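Local coordinates for Mab-21 domain-containing protein (Tribolium castaneum, PDB 7LT2) that senses double-stranded RNA in the cytoplasm and then makes the cyclic dinucleotide 2',3'-cGAMP from ATP and GTP as an innate immune signal, at residues 50-56 and 71-77; 203-207 and 242-247; 305-310 and 351-355. All coordinates share one frame; numbering follows the deposited sequence.

Contact 1: 50-56 and 71-77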
loop_
_atom_site.group_PDB
_atom_site.type_symbol
_atom_site.label_atom_id
_atom_site.label_comp_id
_atom_site.label_asym_id
_atom_site.label_seq_id
_atom_site.Cartn_x
_atom_site.Cartn_y
_atom_site.Cartn_z
ATOM N N PHE A 50 -15.983 9.699 9.232
ATOM C CA PHE A 50 -15.081 8.573 9.445
ATOM C C PHE A 50 -15.844 7.260 9.551
ATOM O O PHE A 50 -16.833 7.152 10.288
ATOM C CB PHE A 50 -14.243 8.791 10.703
ATOM C CG PHE A 50 -13.329 7.644 11.019
ATOM C CD1 PHE A 50 -12.137 7.486 10.333
ATOM C CD2 PHE A 50 -13.662 6.722 11.993
ATOM C CE1 PHE A 50 -11.288 6.432 10.618
ATOM C CE2 PHE A 50 -12.813 5.662 12.282
ATOM C CZ PHE A 50 -11.635 5.518 11.594
ATOM N N ARG A 51 -15.380 6.259 8.806
ATOM C CA ARG A 51 -15.912 4.906 8.890
ATOM C C ARG A 51 -14.915 3.922 9.484
ATOM O O ARG A 51 -15.240 3.221 10.450
ATOM C CB ARG A 51 -16.354 4.424 7.503
ATOM C CG ARG A 51 -16.944 3.022 7.491
ATOM C CD ARG A 51 -17.587 2.712 6.147
ATOM N NE ARG A 51 -18.118 1.355 6.092
ATOM C CZ ARG A 51 -19.337 1.012 6.486
ATOM N NH1 ARG A 51 -20.179 1.903 6.982
ATOM N NH2 ARG A 51 -19.723 -0.257 6.373
ATOM N N ARG A 52 -13.708 3.854 8.935
ATOM C CA ARG A 52 -12.710 2.877 9.364
ATOM C C ARG A 52 -11.392 3.230 8.689
ATOM O O ARG A 52 -11.324 4.135 7.852
ATOM C CB ARG A 52 -13.140 1.453 9.014
ATOM C CG ARG A 52 -13.225 1.185 7.516
ATOM C CD ARG A 52 -13.813 -0.184 7.230
ATOM N NE ARG A 52 -14.169 -0.363 5.829
ATOM C CZ ARG A 52 -13.397 -0.954 4.929
ATOM N NH1 ARG A 52 -12.191 -1.400 5.239
ATOM N NH2 ARG A 52 -13.844 -1.103 3.686
ATOM N N VAL A 53 -10.342 2.497 9.051
ATOM C CA VAL A 53 -9.036 2.644 8.421
ATOM C C VAL A 53 -8.681 1.342 7.715
ATOM O O VAL A 53 -9.143 0.255 8.085
ATOM C CB VAL A 53 -7.926 3.037 9.424
ATOM C CG1 VAL A 53 -8.259 4.352 10.119
ATOM C CG2 VAL A 53 -7.677 1.920 10.455
ATOM N N PHE A 54 -7.855 1.468 6.678
ATOM C CA PHE A 54 -7.245 0.335 6.001
ATOM C C PHE A 54 -5.739 0.531 6.058
ATOM O O PHE A 54 -5.246 1.628 5.781
ATOM C CB PHE A 54 -7.721 0.224 4.547
ATOM C CG PHE A 54 -7.044 -0.865 3.767
ATOM C CD1 PHE A 54 -7.476 -2.184 3.870
ATOM C CD2 PHE A 54 -5.968 -0.578 2.940
ATOM C CE1 PHE A 54 -6.850 -3.192 3.153
ATOM C CE2 PHE A 54 -5.338 -1.585 2.223
ATOM C CZ PHE A 54 -5.785 -2.892 2.333
ATOM N N TYR A 55 -5.012 -0.521 6.430
ATOM C CA TYR A 55 -3.559 -0.444 6.537
ATOM C C TYR A 55 -2.970 -0.902 5.206
ATOM O O TYR A 55 -3.057 -2.080 4.856
ATOM C CB TYR A 55 -3.055 -1.293 7.703
ATOM C CG TYR A 55 -3.748 -1.005 9.023
ATOM C CD1 TYR A 55 -3.550 0.196 9.691
ATOM C CD2 TYR A 55 -4.587 -1.945 9.604
ATOM C CE1 TYR A 55 -4.185 0.458 10.909
ATOM C CE2 TYR A 55 -5.219 -1.699 10.813
ATOM C CZ TYR A 55 -5.021 -0.494 11.461
ATOM O OH TYR A 55 -5.657 -0.254 12.663
ATOM N N GLY A 56 -2.403 0.036 4.451
ATOM C CA GLY A 56 -1.979 -0.216 3.087
ATOM C C GLY A 56 -0.472 -0.339 2.981
ATOM O O GLY A 56 0.269 0.293 3.734
ATOM N N PHE A 71 4.191 2.585 6.110
ATOM C CA PHE A 71 2.954 2.138 5.485
ATOM C C PHE A 71 1.978 3.306 5.441
ATOM O O PHE A 71 2.230 4.379 5.997
ATOM C CB PHE A 71 2.339 0.913 6.192
ATOM C CG PHE A 71 1.813 1.180 7.580
ATOM C CD1 PHE A 71 2.644 1.069 8.682
ATOM C CD2 PHE A 71 0.476 1.486 7.784
ATOM C CE1 PHE A 71 2.161 1.286 9.963
ATOM C CE2 PHE A 71 -0.015 1.709 9.063
ATOM C CZ PHE A 71 0.832 1.610 10.152
ATOM N N ASP A 72 0.869 3.088 4.743
ATOM C CA ASP A 72 -0.180 4.089 4.580
ATOM C C ASP A 72 -1.350 3.789 5.507
ATOM O O ASP A 72 -1.894 2.681 5.488
ATOM C CB ASP A 72 -0.692 4.123 3.140
ATOM C CG ASP A 72 0.233 4.856 2.199
ATOM O OD1 ASP A 72 1.280 5.377 2.649
ATOM O OD2 ASP A 72 -0.100 4.905 0.997
ATOM N N LEU A 73 -1.758 4.784 6.289
ATOM C CA LEU A 73 -3.042 4.715 6.981
ATOM C C LEU A 73 -4.085 5.323 6.055
ATOM O O LEU A 73 -4.205 6.546 5.955
ATOM C CB LEU A 73 -3.000 5.442 8.320
ATOM C CG LEU A 73 -4.267 5.209 9.157
ATOM C CD1 LEU A 73 -4.335 3.758 9.609
ATOM C CD2 LEU A 73 -4.297 6.156 10.342
ATOM N N ASP A 74 -4.828 4.467 5.356
ATOM C CA ASP A 74 -5.918 4.923 4.500
ATOM C C ASP A 74 -7.130 5.174 5.386
ATOM O O ASP A 74 -7.781 4.236 5.857
ATOM C CB ASP A 74 -6.211 3.899 3.409
ATOM C CG ASP A 74 -5.103 3.817 2.381
ATOM O OD1 ASP A 74 -4.448 4.852 2.114
ATOM O OD2 ASP A 74 -4.871 2.714 1.851
ATOM N N ILE A 75 -7.418 6.449 5.629
ATOM C CA ILE A 75 -8.513 6.869 6.496
ATOM C C ILE A 75 -9.764 6.953 5.629
ATOM O O ILE A 75 -9.865 7.825 4.762
ATOM C CB ILE A 75 -8.197 8.212 7.167
ATOM C CG1 ILE A 75 -6.911 8.101 7.991
ATOM C CG2 ILE A 75 -9.364 8.679 8.046
ATOM C CD1 ILE A 75 -6.339 9.438 8.437
ATOM N N LEU A 76 -10.713 6.040 5.845
ATOM C CA LEU A 76 -11.849 5.886 4.938
ATOM C C LEU A 76 -13.025 6.731 5.428
ATOM O O LEU A 76 -13.614 6.449 6.479
ATOM C CB LEU A 76 -12.243 4.417 4.806
ATOM C CG LEU A 76 -11.116 3.454 4.398
ATOM C CD1 LEU A 76 -11.688 2.109 3.991
ATOM C CD2 LEU A 76 -10.262 4.019 3.274
ATOM N N LEU A 77 -13.356 7.765 4.660
ATOM C CA LEU A 77 -14.495 8.636 4.907
ATOM C C LEU A 77 -15.648 8.200 4.013
ATOM O O LEU A 77 -15.438 7.733 2.893
ATOM C CB LEU A 77 -14.120 10.092 4.616
ATOM C CG LEU A 77 -12.749 10.523 5.143
ATOM C CD1 LEU A 77 -12.325 11.855 4.550
ATOM C CD2 LEU A 77 -12.778 10.591 6.664
#
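Leu76 N gives its hydrogen to Arg52 O at 2.8 Å, the shortest polar bond between strands 50-56 and 71-77. Leu76 O does not close the pair on the same residue but takes Arg51 N at 2.9 Å, with 159° at the hydrogen. Arg51 and Arg52 thus both face Leu76, a classic beta bulge placed where the chain has just left helix 44-49. Arg52 N instead sits over the centre of the Phe50 ring, 3.7 Å above its plane. With CG between the backbone N and the carbonyl carbon (chi1 65°) and the chain beyond it extended, Arg52 lays one guanidinium face on Leu76, CZ 3.6 Å from CD1. This leaves its nitrogens to Glu221, shared with Arg51, and to Glu246. Past the bulge the register is regular antiparallel, with paired backbone bonds at Phe54-Asp74 and Gly56-Asp72. In this nucleotidyltransferase fold strand 70-77 is flanked on its other edge by the parallel strand 188-200, and Asp72, whose carboxylate leads away from 50-56 toward Asp193, is a likely catalytic metal ligand with it. The Asp74 carboxylate lies beside the Phe54 ring, planes 5° apart, and presents OD2 to the ring edge, 3.6 Å from CD2. On the other face of the sheet Leu73 CD1 fits between Val53 CB, at 3.7 Å, and Tyr55 CE1, at 3.6 Å. Further along that face Ile75 CG2 meets the Phe50 ring at its edge, 3.8 Å from CD1. At the opposite end of the pairing, Gly56 O touches Phe71 CB, near the plane of the ring.

Contact 2: 203-207 and 242-247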
loop_
_atom_site.group_PDB
_atom_site.type_symbol
_atom_site.label_atom_id
_atom_site.label_comp_id
_atom_site.label_asym_id
_atom_site.label_seq_id
_atom_site.Cartn_x
_atom_site.Cartn_y
_atom_site.Cartn_z
ATOM N N ASP A 203 -22.375 -1.348 -4.920
ATOM C CA ASP A 203 -23.187 -0.821 -6.012
ATOM C C ASP A 203 -22.439 0.194 -6.864
ATOM O O ASP A 203 -22.784 0.374 -8.037
ATOM C CB ASP A 203 -24.458 -0.173 -5.460
ATOM C CG ASP A 203 -25.297 -1.135 -4.648
ATOM O OD1 ASP A 203 -25.205 -2.355 -4.896
ATOM O OD2 ASP A 203 -26.050 -0.670 -3.767
ATOM N N LYS A 204 -21.434 0.863 -6.309
ATOM C CA LYS A 204 -20.710 1.910 -7.015
ATOM C C LYS A 204 -19.481 1.387 -7.748
ATOM O O LYS A 204 -18.758 2.187 -8.353
ATOM C CB LYS A 204 -20.297 3.014 -6.035
ATOM C CG LYS A 204 -21.420 3.470 -5.110
ATOM C CD LYS A 204 -22.655 3.889 -5.892
ATOM C CE LYS A 204 -23.870 4.010 -4.980
ATOM N NZ LYS A 204 -25.102 4.363 -5.736
ATOM N N TRP A 205 -19.237 0.081 -7.709
ATOM C CA TRP A 205 -18.055 -0.496 -8.340
ATOM C C TRP A 205 -18.050 -0.179 -9.835
ATOM O O TRP A 205 -19.065 -0.395 -10.511
ATOM C CB TRP A 205 -18.038 -2.008 -8.108
ATOM C CG TRP A 205 -16.764 -2.711 -8.506
ATOM C CD1 TRP A 205 -16.354 -3.011 -9.773
ATOM C CD2 TRP A 205 -15.760 -3.235 -7.625
ATOM N NE1 TRP A 205 -15.147 -3.669 -9.736
ATOM C CE2 TRP A 205 -14.761 -3.819 -8.430
ATOM C CE3 TRP A 205 -15.606 -3.258 -6.236
ATOM C CZ2 TRP A 205 -13.623 -4.423 -7.893
ATOM C CZ3 TRP A 205 -14.472 -3.858 -5.702
ATOM C CH2 TRP A 205 -13.501 -4.436 -6.529
ATOM N N PRO A 206 -16.944 0.327 -10.384
ATOM C CA PRO A 206 -16.940 0.740 -11.798
ATOM C C PRO A 206 -17.039 -0.454 -12.736
ATOM O O PRO A 206 -16.454 -1.512 -12.485
ATOM C CB PRO A 206 -15.594 1.463 -11.951
ATOM C CG PRO A 206 -14.728 0.869 -10.881
ATOM C CD PRO A 206 -15.655 0.591 -9.723
ATOM N N ILE A 207 -17.784 -0.278 -13.832
ATOM C CA ILE A 207 -17.991 -1.381 -14.771
ATOM C C ILE A 207 -17.369 -1.097 -16.135
ATOM O O ILE A 207 -16.973 -2.027 -16.847
ATOM C CB ILE A 207 -19.488 -1.718 -14.924
ATOM C CG1 ILE A 207 -20.259 -0.550 -15.533
ATOM C CG2 ILE A 207 -20.097 -2.124 -13.585
ATOM C CD1 ILE A 207 -21.707 -0.877 -15.838
ATOM N N LEU A 242 -8.280 4.642 -7.842
ATOM C CA LEU A 242 -9.027 3.575 -7.194
ATOM C C LEU A 242 -8.080 2.703 -6.389
ATOM O O LEU A 242 -6.960 2.416 -6.824
ATOM C CB LEU A 242 -9.765 2.718 -8.220
ATOM C CG LEU A 242 -10.968 3.380 -8.882
ATOM C CD1 LEU A 242 -11.271 2.695 -10.187
ATOM C CD2 LEU A 242 -12.182 3.331 -7.963
ATOM N N SER A 243 -8.526 2.292 -5.210
ATOM C CA SER A 243 -7.803 1.314 -4.411
ATOM C C SER A 243 -8.657 0.060 -4.283
ATOM O O SER A 243 -9.733 0.086 -3.672
ATOM C CB SER A 243 -7.434 1.859 -3.038
ATOM O OG SER A 243 -6.805 0.837 -2.277
ATOM N N PHE A 244 -8.177 -1.027 -4.879
ATOM C CA PHE A 244 -8.730 -2.356 -4.684
ATOM C C PHE A 244 -7.789 -3.209 -3.836
ATOM O O PHE A 244 -7.757 -4.437 -3.964
ATOM C CB PHE A 244 -9.015 -3.007 -6.037
ATOM C CG PHE A 244 -9.957 -2.204 -6.905
ATOM C CD1 PHE A 244 -11.279 -2.030 -6.531
ATOM C CD2 PHE A 244 -9.518 -1.621 -8.084
ATOM C CE1 PHE A 244 -12.154 -1.288 -7.318
ATOM C CE2 PHE A 244 -10.384 -0.882 -8.880
ATOM C CZ PHE A 244 -11.707 -0.716 -8.494
ATOM N N GLN A 245 -7.023 -2.549 -2.958
ATOM C CA GLN A 245 -6.019 -3.239 -2.152
ATOM C C GLN A 245 -6.639 -4.232 -1.180
ATOM O O GLN A 245 -5.991 -5.217 -0.813
ATOM C CB GLN A 245 -5.182 -2.233 -1.364
ATOM C CG GLN A 245 -4.358 -1.277 -2.196
ATOM C CD GLN A 245 -3.721 -0.208 -1.331
ATOM O OE1 GLN A 245 -2.612 -0.385 -0.824
ATOM N NE2 GLN A 245 -4.432 0.904 -1.139
ATOM N N GLU A 246 -7.865 -3.980 -0.716
ATOM C CA GLU A 246 -8.487 -4.946 0.180
ATOM C C GLU A 246 -8.765 -6.255 -0.546
ATOM O O GLU A 246 -8.549 -7.339 0.009
ATOM C CB GLU A 246 -9.769 -4.370 0.785
ATOM C CG GLU A 246 -10.225 -5.125 2.034
ATOM C CD GLU A 246 -10.844 -4.215 3.080
ATOM O OE1 GLU A 246 -11.323 -3.124 2.714
ATOM O OE2 GLU A 246 -10.845 -4.593 4.270
ATOM N N GLN A 247 -9.205 -6.171 -1.805
ATOM C CA GLN A 247 -9.433 -7.372 -2.604
ATOM C C GLN A 247 -8.120 -8.025 -3.024
ATOM O O GLN A 247 -8.014 -9.257 -3.034
ATOM C CB GLN A 247 -10.274 -7.027 -3.832
ATOM C CG GLN A 247 -11.727 -6.687 -3.507
ATOM C CD GLN A 247 -11.915 -5.256 -3.033
ATOM O OE1 GLN A 247 -11.037 -4.405 -3.208
ATOM N NE2 GLN A 247 -13.069 -4.982 -2.433
#
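Phe244 lies over one face of the Trp205 indole, its CE1 3.4 Å above the plane and displaced from the ring centre. The planes are inclined at 34°, so the two rings meet obliquely. Their nearest atoms, Trp205 CH2 and Phe244 CD1, are 3.3 Å apart. At the edge of the indole stands the Gln247 amide, turned almost perpendicular to it (87°), with NE2 3.7 Å from Trp205 CZ3. Pro206 CG approaches the edge of the Phe244 ring, 4.2 Å from CZ, and also slides past Leu242 CD1 at 4.0 Å. Phe244 is the N-cap residue of helix 245-251, and chi1 of -58°, with CG anti to the carbonyl carbon, sends its ring toward the 203-207 loop. By similarity, residues 242-247, where strand passes into helix, belong to the GTP site, and 245-247 to the ATP site as well. Beyond the pair, Phe244 meets Trp325 and Trp205 meets Phe222. Trp205 NE1 and Gln247 NE2 find their partners outside the two segments: Arg211 O for the first, Lys219 O and Glu221 O for the second. The hold of the loop on the strand-helix junction is therefore mainly apolar, with no polar bond between the segments, and the carbonyls of Lys219 and Glu221 that accept from NE2 would hold the amide beside the indole.

Contact 3: 305-310 and 351-355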
loop_
_atom_site.group_PDB
_atom_site.type_symbol
_atom_site.label_atom_id
_atom_site.label_comp_id
_atom_site.label_asym_id
_atom_site.label_seq_id
_atom_site.Cartn_x
_atom_site.Cartn_y
_atom_site.Cartn_z
ATOM N N PHE A 305 9.157 -20.172 -7.763
ATOM C CA PHE A 305 10.054 -19.047 -8.022
ATOM C C PHE A 305 10.534 -19.039 -9.470
ATOM O O PHE A 305 10.470 -18.007 -10.150
ATOM C CB PHE A 305 11.244 -19.097 -7.060
ATOM C CG PHE A 305 12.357 -18.131 -7.408
ATOM C CD1 PHE A 305 12.198 -16.766 -7.217
ATOM C CD2 PHE A 305 13.567 -18.595 -7.897
ATOM C CE1 PHE A 305 13.216 -15.880 -7.529
ATOM C CE2 PHE A 305 14.593 -17.714 -8.211
ATOM C CZ PHE A 305 14.418 -16.356 -8.027
ATOM N N MET A 306 11.031 -20.179 -9.957
ATOM C CA MET A 306 11.554 -20.233 -11.319
ATOM C C MET A 306 10.466 -19.970 -12.349
ATOM O O MET A 306 10.697 -19.280 -13.350
ATOM C CB MET A 306 12.210 -21.589 -11.579
ATOM C CG MET A 306 13.524 -21.795 -10.840
ATOM S SD MET A 306 14.768 -20.567 -11.286
ATOM C CE MET A 306 14.848 -20.814 -13.055
ATOM N N THR A 307 9.272 -20.519 -12.132
ATOM C CA THR A 307 8.216 -20.353 -13.121
ATOM C C THR A 307 7.701 -18.921 -13.148
ATOM O O THR A 307 7.513 -18.350 -14.230
ATOM C CB THR A 307 7.078 -21.333 -12.847
ATOM O OG1 THR A 307 7.550 -22.666 -13.066
ATOM C CG2 THR A 307 5.904 -21.056 -13.778
ATOM N N THR A 308 7.477 -18.316 -11.974
ATOM C CA THR A 308 6.989 -16.940 -11.954
ATOM C C THR A 308 8.066 -15.966 -12.412
ATOM O O THR A 308 7.748 -14.943 -13.021
ATOM C CB THR A 308 6.464 -16.551 -10.565
ATOM O OG1 THR A 308 7.476 -16.729 -9.562
ATOM C CG2 THR A 308 5.236 -17.380 -10.204
ATOM N N LEU A 309 9.340 -16.279 -12.155
ATOM C CA LEU A 309 10.416 -15.430 -12.659
ATOM C C LEU A 309 10.447 -15.429 -14.182
ATOM O O LEU A 309 10.619 -14.375 -14.805
ATOM C CB LEU A 309 11.763 -15.888 -12.097
ATOM C CG LEU A 309 13.015 -15.143 -12.587
ATOM C CD1 LEU A 309 12.988 -13.662 -12.220
ATOM C CD2 LEU A 309 14.280 -15.799 -12.047
ATOM N N ARG A 310 10.272 -16.601 -14.797
ATOM C CA ARG A 310 10.205 -16.681 -16.254
ATOM C C ARG A 310 9.033 -15.876 -16.806
ATOM O O ARG A 310 9.176 -15.168 -17.812
ATOM C CB ARG A 310 10.095 -18.143 -16.689
ATOM C CG ARG A 310 11.347 -18.971 -16.440
ATOM C CD ARG A 310 11.155 -20.398 -16.931
ATOM N NE ARG A 310 12.261 -21.266 -16.545
ATOM C CZ ARG A 310 13.379 -21.410 -17.244
ATOM N NH1 ARG A 310 13.576 -20.757 -18.378
ATOM N NH2 ARG A 310 14.323 -22.232 -16.793
ATOM N N ILE A 351 18.259 -16.230 -15.347
ATOM C CA ILE A 351 17.533 -17.492 -15.459
ATOM C C ILE A 351 18.444 -18.594 -15.989
ATOM O O ILE A 351 18.453 -19.717 -15.467
ATOM C CB ILE A 351 16.284 -17.313 -16.341
ATOM C CG1 ILE A 351 15.315 -16.332 -15.679
ATOM C CG2 ILE A 351 15.601 -18.656 -16.571
ATOM C CD1 ILE A 351 14.141 -15.953 -16.548
ATOM N N LYS A 352 19.236 -18.290 -17.023
ATOM C CA LYS A 352 20.154 -19.291 -17.560
ATOM C C LYS A 352 21.190 -19.701 -16.523
ATOM O O LYS A 352 21.612 -20.863 -16.475
ATOM C CB LYS A 352 20.847 -18.754 -18.813
ATOM C CG LYS A 352 19.908 -18.425 -19.957
ATOM C CD LYS A 352 19.150 -19.656 -20.419
ATOM C CE LYS A 352 19.800 -20.284 -21.639
ATOM N NZ LYS A 352 19.681 -19.403 -22.834
ATOM N N ASP A 353 21.605 -18.760 -15.677
ATOM C CA ASP A 353 22.669 -19.028 -14.719
ATOM C C ASP A 353 22.187 -19.843 -13.523
ATOM O O ASP A 353 22.994 -20.529 -12.887
ATOM C CB ASP A 353 23.278 -17.705 -14.242
ATOM C CG ASP A 353 24.620 -17.889 -13.577
ATOM O OD1 ASP A 353 25.550 -18.372 -14.254
ATOM O OD2 ASP A 353 24.744 -17.539 -12.385
ATOM N N ILE A 354 20.894 -19.783 -13.202
ATOM C CA ILE A 354 20.351 -20.479 -12.041
ATOM C C ILE A 354 19.475 -21.665 -12.421
ATOM O O ILE A 354 19.207 -22.514 -11.555
ATOM C CB ILE A 354 19.567 -19.518 -11.124
ATOM C CG1 ILE A 354 18.279 -19.052 -11.807
ATOM C CG2 ILE A 354 20.432 -18.331 -10.726
ATOM C CD1 ILE A 354 17.450 -18.096 -10.964
ATOM N N GLU A 355 19.003 -21.731 -13.667
ATOM C CA GLU A 355 18.258 -22.838 -14.263
ATOM C C GLU A 355 18.585 -24.193 -13.648
ATOM O O GLU A 355 17.723 -24.845 -13.050
ATOM C CB GLU A 355 18.563 -22.881 -15.762
ATOM C CG GLU A 355 17.413 -23.285 -16.638
ATOM C CD GLU A 355 17.529 -22.690 -18.022
ATOM O OE1 GLU A 355 18.629 -22.758 -18.619
ATOM O OE2 GLU A 355 16.523 -22.132 -18.505
#
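Ile354 CD1 is the bump that enters a hollow on helix 301-318, walled by Met306 SD at 3.7 Å, Phe305 CE2 and Leu309 CD2. Its CG1 lies between the backbone N and the carbonyl carbon (chi1 69°), a setting that aims the ethyl arm across the groove, where it meets Leu309 tip to tip. One turn earlier Ile351 fills the neighbouring hollow between Leu309 and Arg310: its CG1 packs 3.8 Å from Leu309 CD2 as the two side chains slide past each other, and its CD1 rests against the base of Arg310. Met306 packs along Ile354 and reaches on to Glu355. Bent at both chi2 and chi3, it folds its methyl back so that CE comes within 4.1 Å of Glu355 CA and also near Ile351 CG2. The contact joins helix 301-318 to the C-terminal end of helix 337-354 within the helical lobe characteristic of Mab-21 proteins; Phe305 and Leu309 also reach helix 258-272. At the solvent-facing margin Arg310 stretches over Ile351, whose CG2 lies under one guanidinium face, 3.4 Å from NH1. The guanidinium then meets Glu355 nearly coplanar, in a salt bridge: NH2 donates to OE2 at 2.8 Å and 163°, on the anti lone pair, while NH1 adds a weak bond to that same oxygen at 3.3 Å.

Contacts 1 and 2 belong to the nucleotidyltransferase core and reach the same sheet, their centres 15 Å apart. They also touch: the Phe54 ring of contact 1 packs on the first turn of helix 245-251 in contact 2, with Phe54 CE2 3.6 Å from Gln245 CB. Contact 3 stands apart in the helical lobe, its nearest atoms about 22 Å from contact 1 and about 17 Å from contact 2. Contact 1 is partly buried, contact 2 buried, and contact 3 buried with Arg310 exposed at its margin. The chemistry follows the place: backbone bonds dominate contact 1, apolar rings contact 2, and aliphatic interlock contact 3, where an ion pair closes the exposed side.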